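Local coordinates for malonyl CoA-acyl carrier protein transacylase (Mycobacterium tuberculosis, PDB 2QC3), which transfers the malonyl group from malonyl-CoA to holo acyl carrier protein, giving malonyl-ACP and free CoA for fatty acid biosynthesis, at residues Ala122-Thr127 and Met199-Asp204; Met132-Gly137 and Arg186-Ala191; Leu223-Gly228 and Val249-Cys254. One frame throughout, in Å; residues are numbered along the deposited sequence.

Contact 1 (Ala122-Thr127 and Met199-Asp204)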
loop_
_atom_site.group_PDB
_atom_site.type_symbol
_atom_site.label_atom_id
_atom_site.label_comp_id
_atom_site.label_asym_id
_atom_site.label_seq_id
_atom_site.Cartn_x
_atom_site.Cartn_y
_atom_site.Cartn_z
ATOM N N ALA A 122 8.477 -9.811 -8.152
ATOM C CA ALA A 122 9.243 -9.515 -9.364
ATOM C C ALA A 122 9.458 -10.843 -10.091
ATOM O O ALA A 122 9.248 -10.954 -11.297
ATOM C CB ALA A 122 10.584 -8.890 -8.994
ATOM N N LYS A 123 9.865 -11.850 -9.326
ATOM C CA LYS A 123 10.100 -13.195 -9.835
ATOM C C LYS A 123 8.835 -13.735 -10.500
ATOM O O LYS A 123 8.878 -14.286 -11.601
ATOM C CB LYS A 123 10.482 -14.108 -8.676
ATOM C CG LYS A 123 11.669 -15.009 -8.911
ATOM C CD LYS A 123 12.039 -15.698 -7.608
ATOM C CE LYS A 123 13.269 -16.571 -7.759
ATOM N NZ LYS A 123 13.558 -17.346 -6.521
ATOM N N ALA A 124 7.705 -13.569 -9.817
ATOM C CA ALA A 124 6.427 -14.047 -10.322
ATOM C C ALA A 124 6.007 -13.372 -11.626
ATOM O O ALA A 124 5.384 -14.001 -12.475
ATOM C CB ALA A 124 5.336 -13.867 -9.251
ATOM N N CYS A 125 6.345 -12.097 -11.782
ATOM C CA CYS A 125 5.994 -11.349 -12.986
ATOM C C CYS A 125 6.664 -11.936 -14.222
ATOM O O CYS A 125 6.260 -11.673 -15.352
ATOM C CB CYS A 125 6.412 -9.884 -12.842
ATOM S SG CYS A 125 5.508 -8.992 -11.575
ATOM N N ALA A 126 7.689 -12.738 -13.994
ATOM C CA ALA A 126 8.428 -13.360 -15.080
ATOM C C ALA A 126 7.810 -14.677 -15.551
ATOM O O ALA A 126 8.086 -15.139 -16.663
ATOM C CB ALA A 126 9.849 -13.591 -14.633
ATOM N N THR A 127 6.961 -15.278 -14.726
ATOM C CA THR A 127 6.371 -16.560 -15.095
ATOM C C THR A 127 5.205 -16.446 -16.065
ATOM O O THR A 127 4.779 -17.441 -16.641
ATOM C CB THR A 127 5.924 -17.359 -13.844
ATOM O OG1 THR A 127 4.830 -16.693 -13.203
ATOM C CG2 THR A 127 7.087 -17.486 -12.860
ATOM N N MET A 199 0.451 -14.004 -9.088
ATOM C CA MET A 199 1.507 -13.739 -8.120
ATOM C C MET A 199 1.738 -14.989 -7.268
ATOM O O MET A 199 2.635 -15.013 -6.440
ATOM C CB MET A 199 1.129 -12.562 -7.209
ATOM C CG MET A 199 1.100 -11.210 -7.909
ATOM S SD MET A 199 2.708 -10.816 -8.622
ATOM C CE MET A 199 2.470 -11.361 -10.311
ATOM N N ALA A 200 0.932 -16.026 -7.489
ATOM C CA ALA A 200 1.029 -17.268 -6.721
ATOM C C ALA A 200 2.441 -17.790 -6.476
ATOM O O ALA A 200 2.746 -18.244 -5.381
ATOM C CB ALA A 200 0.186 -18.363 -7.378
ATOM N N PRO A 201 3.320 -17.740 -7.489
ATOM C CA PRO A 201 4.677 -18.245 -7.252
ATOM C C PRO A 201 5.478 -17.449 -6.222
ATOM O O PRO A 201 6.520 -17.905 -5.746
ATOM C CB PRO A 201 5.306 -18.244 -8.649
ATOM C CG PRO A 201 4.516 -17.220 -9.404
ATOM C CD PRO A 201 3.113 -17.408 -8.910
ATOM N N ALA A 202 4.982 -16.272 -5.856
ATOM C CA ALA A 202 5.664 -15.444 -4.864
ATOM C C ALA A 202 5.241 -15.803 -3.437
ATOM O O ALA A 202 5.895 -15.404 -2.474
ATOM C CB ALA A 202 5.380 -13.962 -5.132
ATOM N N LEU A 203 4.153 -16.563 -3.306
ATOM C CA LEU A 203 3.635 -16.956 -1.994
ATOM C C LEU A 203 4.617 -17.680 -1.081
ATOM O O LEU A 203 4.755 -17.325 0.085
ATOM C CB LEU A 203 2.383 -17.825 -2.145
ATOM C CG LEU A 203 1.049 -17.116 -2.365
ATOM C CD1 LEU A 203 -0.064 -18.131 -2.586
ATOM C CD2 LEU A 203 0.753 -16.239 -1.162
ATOM N N ASP A 204 5.285 -18.699 -1.609
ATOM C CA ASP A 204 6.233 -19.482 -0.821
ATOM C C ASP A 204 7.265 -18.641 -0.092
ATOM O O ASP A 204 7.424 -18.749 1.123
ATOM C CB ASP A 204 6.947 -20.505 -1.710
ATOM C CG ASP A 204 6.095 -21.724 -1.989
ATOM O OD1 ASP A 204 6.561 -22.628 -2.709
ATOM O OD2 ASP A 204 4.957 -21.784 -1.480
#
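Ala124 and Pro201 make the closest approach here: Ala124 CB lies 3.5 Å from Pro201 CG, tighter than ordinary van der Waals contact. Ala124 CB also meets Met199 CE at 4.0 Å and Ala202 CB at 4.1 Å. With three groups against its CB, one of them tighter than usual, Ala124 presents just a methyl, which suits so close an approach. Pro201 brings the rigid CG corner of its pyrrolidine, and the side chain of Thr127 crosses that of Pro201 obliquely, its OG1 3.8 Å from Pro201 CG.

Met199 reaches the contact by a detour. Its CB starts away from the other segment, but the chain bends at chi2 (-59°) and again at chi3 (96°), swinging the terminal methyl back between Ala124 and Cys125; Met199 CE ends 4.1 Å from Cys125 SG. The unbranched, flexible thioether suits this folded path.

Behind these apolar groups lie backbone and hydroxyl bonds. Thr127 OG1 donates to Ala124 O at 2.8 Å, in the carbonyl plane on a lone pair, and Thr127 N binds the same oxygen, so two donors grip it near the end of the helix. In the other segment, Ala202 N to Met199 O (2.7 Å) keeps the facing turn compact. Phe194 touches both Met199 and Cys125, and Met121 and Glu120 extend the interface along helix 107-125. This is apolar packing between the C-terminal end of helix 107-125 and the turn leading into helix 203-211, close to the probable active-site histidine His195, whose side chain is about 6 Å from that of Met199.

Contact 2 (Met132-Gly137 and Arg186-Ala191)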
loop_
_atom_site.group_PDB
_atom_site.type_symbol
_atom_site.label_atom_id
_atom_site.label_comp_id
_atom_site.label_asym_id
_atom_site.label_seq_id
_atom_site.Cartn_x
_atom_site.Cartn_y
_atom_site.Cartn_z
ATOM N N MET A 132 -1.407 -4.563 -15.244
ATOM C CA MET A 132 -2.558 -3.979 -14.579
ATOM C C MET A 132 -2.947 -2.738 -15.371
ATOM O O MET A 132 -2.091 -2.065 -15.945
ATOM C CB MET A 132 -2.212 -3.568 -13.142
ATOM C CG MET A 132 -1.759 -4.711 -12.250
ATOM S SD MET A 132 -1.331 -4.143 -10.619
ATOM C CE MET A 132 -2.897 -4.408 -9.750
ATOM N N SER A 133 -4.238 -2.446 -15.403
ATOM C CA SER A 133 -4.731 -1.277 -16.109
ATOM C C SER A 133 -5.856 -0.679 -15.302
ATOM O O SER A 133 -6.787 -1.381 -14.884
ATOM C CB SER A 133 -5.257 -1.639 -17.504
ATOM O OG SER A 133 -4.214 -2.065 -18.364
ATOM N N ALA A 134 -5.762 0.621 -15.068
ATOM C CA ALA A 134 -6.793 1.316 -14.336
ATOM C C ALA A 134 -7.969 1.448 -15.292
ATOM O O ALA A 134 -7.784 1.582 -16.506
ATOM C CB ALA A 134 -6.294 2.703 -13.908
ATOM N N VAL A 135 -9.175 1.363 -14.753
ATOM C CA VAL A 135 -10.379 1.525 -15.553
ATOM C C VAL A 135 -11.213 2.532 -14.776
ATOM O O VAL A 135 -11.717 2.231 -13.694
ATOM C CB VAL A 135 -11.173 0.212 -15.700
ATOM C CG1 VAL A 135 -12.415 0.459 -16.551
ATOM C CG2 VAL A 135 -10.294 -0.868 -16.345
ATOM N N LEU A 136 -11.336 3.735 -15.319
ATOM C CA LEU A 136 -12.093 4.782 -14.653
ATOM C C LEU A 136 -13.403 5.087 -15.363
ATOM O O LEU A 136 -13.452 5.173 -16.590
ATOM C CB LEU A 136 -11.248 6.052 -14.548
ATOM C CG LEU A 136 -9.946 5.919 -13.756
ATOM C CD1 LEU A 136 -9.322 7.300 -13.551
ATOM C CD2 LEU A 136 -10.237 5.267 -12.409
ATOM N N GLY A 137 -14.464 5.246 -14.579
ATOM C CA GLY A 137 -15.764 5.544 -15.149
ATOM C C GLY A 137 -16.445 4.327 -15.750
ATOM O O GLY A 137 -16.075 3.182 -15.461
ATOM N N ARG A 186 -6.424 2.694 -18.754
ATOM C CA ARG A 186 -5.037 3.127 -18.793
ATOM C C ARG A 186 -4.112 2.070 -18.203
ATOM O O ARG A 186 -4.193 1.753 -17.015
ATOM C CB ARG A 186 -4.856 4.438 -18.022
ATOM C CG ARG A 186 -5.169 4.334 -16.539
ATOM C CD ARG A 186 -4.794 5.618 -15.805
ATOM N NE ARG A 186 -3.367 5.905 -15.922
ATOM C CZ ARG A 186 -2.520 5.914 -14.896
ATOM N NH1 ARG A 186 -2.954 5.657 -13.669
ATOM N NH2 ARG A 186 -1.232 6.164 -15.102
ATOM N N ALA A 187 -3.234 1.531 -19.043
ATOM C CA ALA A 187 -2.279 0.523 -18.608
ATOM C C ALA A 187 -1.368 1.166 -17.581
ATOM O O ALA A 187 -0.911 2.292 -17.778
ATOM C CB ALA A 187 -1.466 0.032 -19.791
ATOM N N LEU A 188 -1.113 0.465 -16.481
ATOM C CA LEU A 188 -0.248 0.998 -15.441
ATOM C C LEU A 188 1.182 0.520 -15.656
ATOM O O LEU A 188 1.416 -0.554 -16.221
ATOM C CB LEU A 188 -0.758 0.568 -14.063
ATOM C CG LEU A 188 -2.206 0.967 -13.766
ATOM C CD1 LEU A 188 -2.643 0.330 -12.462
ATOM C CD2 LEU A 188 -2.332 2.501 -13.691
ATOM N N GLY A 189 2.143 1.323 -15.219
ATOM C CA GLY A 189 3.533 0.951 -15.394
ATOM C C GLY A 189 4.029 -0.028 -14.346
ATOM O O GLY A 189 4.890 0.317 -13.533
ATOM N N VAL A 190 3.486 -1.243 -14.355
ATOM C CA VAL A 190 3.897 -2.263 -13.398
ATOM C C VAL A 190 4.339 -3.519 -14.149
ATOM O O VAL A 190 3.887 -3.774 -15.263
ATOM C CB VAL A 190 2.755 -2.608 -12.409
ATOM C CG1 VAL A 190 2.392 -1.368 -11.590
ATOM C CG2 VAL A 190 1.540 -3.126 -13.162
ATOM N N ALA A 191 5.220 -4.299 -13.540
ATOM C CA ALA A 191 5.741 -5.501 -14.188
ATOM C C ALA A 191 4.786 -6.688 -14.271
ATOM O O ALA A 191 5.026 -7.615 -15.034
ATOM C CB ALA A 191 7.038 -5.927 -13.515
HETATM O O HOH W 1 0.846 -3.259 -16.536
#
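Ala134 and Arg186 form the antiparallel hydrogen-bonded pair of this contact, Arg186 N giving a nearly straight bond (169°) to Ala134 O at 2.9 Å. The return bond, Ala134 N to Arg186 O at 2.7 Å, is more bent. Next to it Ser133 and exposed Ala187 make a non-hydrogen-bonded pair with CA atoms only 3.9 Å apart, and Leu188 N to Met132 O (2.8 Å) continues the ladder.

Packing is tight on the face of Ala134. Its methyl lies 3.3 Å from Arg186 CG, which chi1 of 63° sets between the backbone N and the carbonyl carbon, and Leu188 CD2 comes against it as well. A small residue fits beneath so long a neighbour. Leu188 CD2 also lies near the rim of one face of the Arg186 guanidinium, so an aliphatic branch lies against the charged group. Buried Met132 crosses Val190 at about a right angle, its CG 3.8 Å from Val190 CG2.

The end at Gly189 and Val190 is looser. Beyond Leu188 the chain turns away from strand 130-136 as Gly189 centres an inverse gamma turn. A water links the two backbones there: it accepts from Met132 N at 2.9 Å and lies 2.8 Å from Leu188 O.

On its other edge strand 130-136 pairs with strand 162-166, while helix 169-177 covers Ser133 and Val135. These are antiparallel strands of the small ferredoxin-like subdomain of the FabD fold, with 184-187 at the edge; Met132, on the neighbouring strand, lies close to His195 and so to the probable active site.

Contact 3 (Leu223-Gly228 and Val249-Cys254); sequences LSNRDG and VRWDLC
The amide of Asn225 meets the indole of Trp251 at its edge, in the ring plane, with the two planes 83° apart and Asn225 ND2 3.9 Å from Trp251 CE3. One face of the indole carries Cys254 CB, offset toward the rim. The guanidinium of Arg250 has Leu253 CD1 over the centre of one face and Asp252 in plane at its edge. Arg250 and Asp252 form a side-on salt bridge within their own segment, Arg250 NE to Asp252 OD2 at 3.1 Å and Arg250 NH1 to Asp252 OD1 at 2.8 Å, which fixes the rotation of the group while its chain folds back at chi2 (-49°) and chi3.

Asn225 runs side by side with Val249, its OD1 3.4 Å from Val249 CG1. Its polar ends are satisfied by other partners: OD1 accepts from Ser92 N and ND2 gives to Gly90 O. An amide suits this place because one flat group serves a donor and an acceptor at once, and it thereby positions the backbone around the probable nucleophile Ser92, in what looks like a GxSxG nucleophile elbow.

The backbone closes the contact with one bond, Arg250 N to Asn225 O (2.7 Å), just where Arg250 takes the N-cap position. Further along the helix, Cys254 SG lies 3.3 Å from Ser224 O and 3.6 Å from Gly228 CA. Gly228 has positive phi (67°), and a CB there would collide with the backbone of Leu253 and Cys254, so glycine fits. Asp227 O rests against Leu253 CB at 3.5 Å.

The loop after strand 221-222, joined to strand 86-90 through Leu223 and Val88, thus packs on the start of helix 251-260, while Val249 pairs with strand 153-159 and touches Ser92 and His195.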
loop_
_atom_site.group_PDB
_atom_site.type_symbol
_atom_site.label_atom_id
_atom_site.label_comp_id
_atom_site.label_asym_id
_atom_site.label_seq_id
_atom_site.Cartn_x
_atom_site.Cartn_y
_atom_site.Cartn_z
ATOM N N LEU A 223 -7.277 -2.424 9.748
ATOM C CA LEU A 223 -8.119 -2.949 8.676
ATOM C C LEU A 223 -7.288 -3.724 7.659
ATOM O O LEU A 223 -6.072 -3.546 7.578
ATOM C CB LEU A 223 -8.845 -1.807 7.965
ATOM C CG LEU A 223 -9.728 -0.940 8.862
ATOM C CD1 LEU A 223 -10.492 0.062 8.003
ATOM C CD2 LEU A 223 -10.693 -1.835 9.636
ATOM N N SER A 224 -7.957 -4.578 6.889
ATOM C CA SER A 224 -7.298 -5.384 5.874
ATOM C C SER A 224 -7.928 -5.177 4.499
ATOM O O SER A 224 -9.144 -5.036 4.380
ATOM C CB SER A 224 -7.378 -6.871 6.249
ATOM O OG SER A 224 -6.844 -7.682 5.216
ATOM N N ASN A 225 -7.084 -5.167 3.470
ATOM C CA ASN A 225 -7.518 -5.003 2.082
ATOM C C ASN A 225 -8.377 -6.188 1.652
ATOM O O ASN A 225 -9.079 -6.130 0.646
ATOM C CB ASN A 225 -6.299 -4.926 1.151
ATOM C CG ASN A 225 -5.566 -3.606 1.243
ATOM O OD1 ASN A 225 -4.462 -3.473 0.712
ATOM N ND2 ASN A 225 -6.173 -2.616 1.898
ATOM N N ARG A 226 -8.290 -7.273 2.407
ATOM C CA ARG A 226 -9.060 -8.476 2.104
ATOM C C ARG A 226 -10.555 -8.184 2.014
ATOM O O ARG A 226 -11.217 -8.526 1.026
ATOM C CB ARG A 226 -8.830 -9.525 3.192
ATOM C CG ARG A 226 -9.610 -10.804 2.979
ATOM C CD ARG A 226 -9.436 -11.755 4.152
ATOM N NE ARG A 226 -9.946 -13.080 3.827
ATOM C CZ ARG A 226 -10.103 -14.065 4.708
ATOM N NH1 ARG A 226 -9.790 -13.882 5.984
ATOM N NH2 ARG A 226 -10.571 -15.241 4.309
ATOM N N ASP A 227 -11.083 -7.544 3.051
ATOM C CA ASP A 227 -12.508 -7.241 3.103
ATOM C C ASP A 227 -12.850 -5.962 3.864
ATOM O O ASP A 227 -13.996 -5.761 4.258
ATOM C CB ASP A 227 -13.234 -8.418 3.742
ATOM C CG ASP A 227 -12.614 -8.829 5.067
ATOM O OD1 ASP A 227 -13.058 -9.845 5.642
ATOM O OD2 ASP A 227 -11.682 -8.140 5.535
ATOM N N GLY A 228 -11.861 -5.105 4.078
ATOM C CA GLY A 228 -12.122 -3.871 4.799
ATOM C C GLY A 228 -12.475 -4.090 6.262
ATOM O O GLY A 228 -12.882 -3.155 6.943
ATOM N N VAL A 249 -7.514 -6.055 -3.784
ATOM C CA VAL A 249 -7.430 -5.042 -2.746
ATOM C C VAL A 249 -8.808 -4.385 -2.673
ATOM O O VAL A 249 -9.199 -3.659 -3.588
ATOM C CB VAL A 249 -6.363 -3.964 -3.102
ATOM C CG1 VAL A 249 -6.390 -2.824 -2.074
ATOM C CG2 VAL A 249 -4.974 -4.603 -3.156
ATOM N N ARG A 250 -9.551 -4.651 -1.601
ATOM C CA ARG A 250 -10.874 -4.052 -1.439
ATOM C C ARG A 250 -10.745 -2.735 -0.668
ATOM O O ARG A 250 -11.217 -2.611 0.467
ATOM C CB ARG A 250 -11.825 -5.008 -0.697
ATOM C CG ARG A 250 -12.179 -6.290 -1.463
ATOM C CD ARG A 250 -12.607 -5.993 -2.904
ATOM N NE ARG A 250 -13.748 -5.081 -2.991
ATOM C CZ ARG A 250 -15.015 -5.454 -3.171
ATOM N NH1 ARG A 250 -15.973 -4.534 -3.239
ATOM N NH2 ARG A 250 -15.327 -6.736 -3.287
ATOM N N TRP A 251 -10.092 -1.754 -1.282
ATOM C CA TRP A 251 -9.919 -0.464 -0.631
ATOM C C TRP A 251 -11.287 0.164 -0.369
ATOM O O TRP A 251 -11.485 0.830 0.643
ATOM C CB TRP A 251 -9.062 0.481 -1.487
ATOM C CG TRP A 251 -8.773 1.762 -0.767
ATOM C CD1 TRP A 251 -9.224 3.007 -1.093
ATOM C CD2 TRP A 251 -8.044 1.907 0.463
ATOM N NE1 TRP A 251 -8.830 3.922 -0.138
ATOM C CE2 TRP A 251 -8.100 3.273 0.827
ATOM C CE3 TRP A 251 -7.347 1.014 1.292
ATOM C CZ2 TRP A 251 -7.492 3.770 1.988
ATOM C CZ3 TRP A 251 -6.741 1.507 2.454
ATOM C CH2 TRP A 251 -6.817 2.877 2.786
ATOM N N ASP A 252 -12.227 -0.053 -1.284
ATOM C CA ASP A 252 -13.577 0.476 -1.118
ATOM C C ASP A 252 -14.226 -0.011 0.178
ATOM O O ASP A 252 -14.914 0.751 0.852
ATOM C CB ASP A 252 -14.468 0.098 -2.310
ATOM C CG ASP A 252 -14.466 -1.400 -2.616
ATOM O OD1 ASP A 252 -15.293 -1.822 -3.450
ATOM O OD2 ASP A 252 -13.649 -2.153 -2.043
ATOM N N LEU A 253 -13.998 -1.277 0.532
ATOM C CA LEU A 253 -14.560 -1.823 1.760
ATOM C C LEU A 253 -13.850 -1.244 2.989
ATOM O O LEU A 253 -14.447 -1.097 4.055
ATOM C CB LEU A 253 -14.462 -3.359 1.757
ATOM C CG LEU A 253 -15.223 -4.071 0.629
ATOM C CD1 LEU A 253 -15.137 -5.589 0.808
ATOM C CD2 LEU A 253 -16.693 -3.619 0.639
ATOM N N CYS A 254 -12.577 -0.898 2.842
ATOM C CA CYS A 254 -11.841 -0.336 3.958
ATOM C C CYS A 254 -12.387 1.051 4.300
ATOM O O CYS A 254 -12.608 1.377 5.465
ATOM C CB CYS A 254 -10.342 -0.240 3.628
ATOM S SG CYS A 254 -9.470 -1.829 3.584
#

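How the contacts relate
Contact 3 is the buried one, the nearest of the three to the centre of the chain, whereas contacts 1 and 2 are partly buried and lie further out. Contacts 2 and 3 reach the same mixed sheet at its two outermost strands, 184-187 and 249-250, without touching each other. Contacts 1 and 2 do touch, Cys125 CB lying 3.4 Å from Ala191 O, and their elements follow one another in the chain: helix 107-125 leads to strand 130-136, and strand 184-187 to helix 203-211. The chemistry changes accordingly: methyl and thioether packing in contact 1, a backbone ladder finished by water in contact 2, and amide, sulfur and backbone fitting in contact 3.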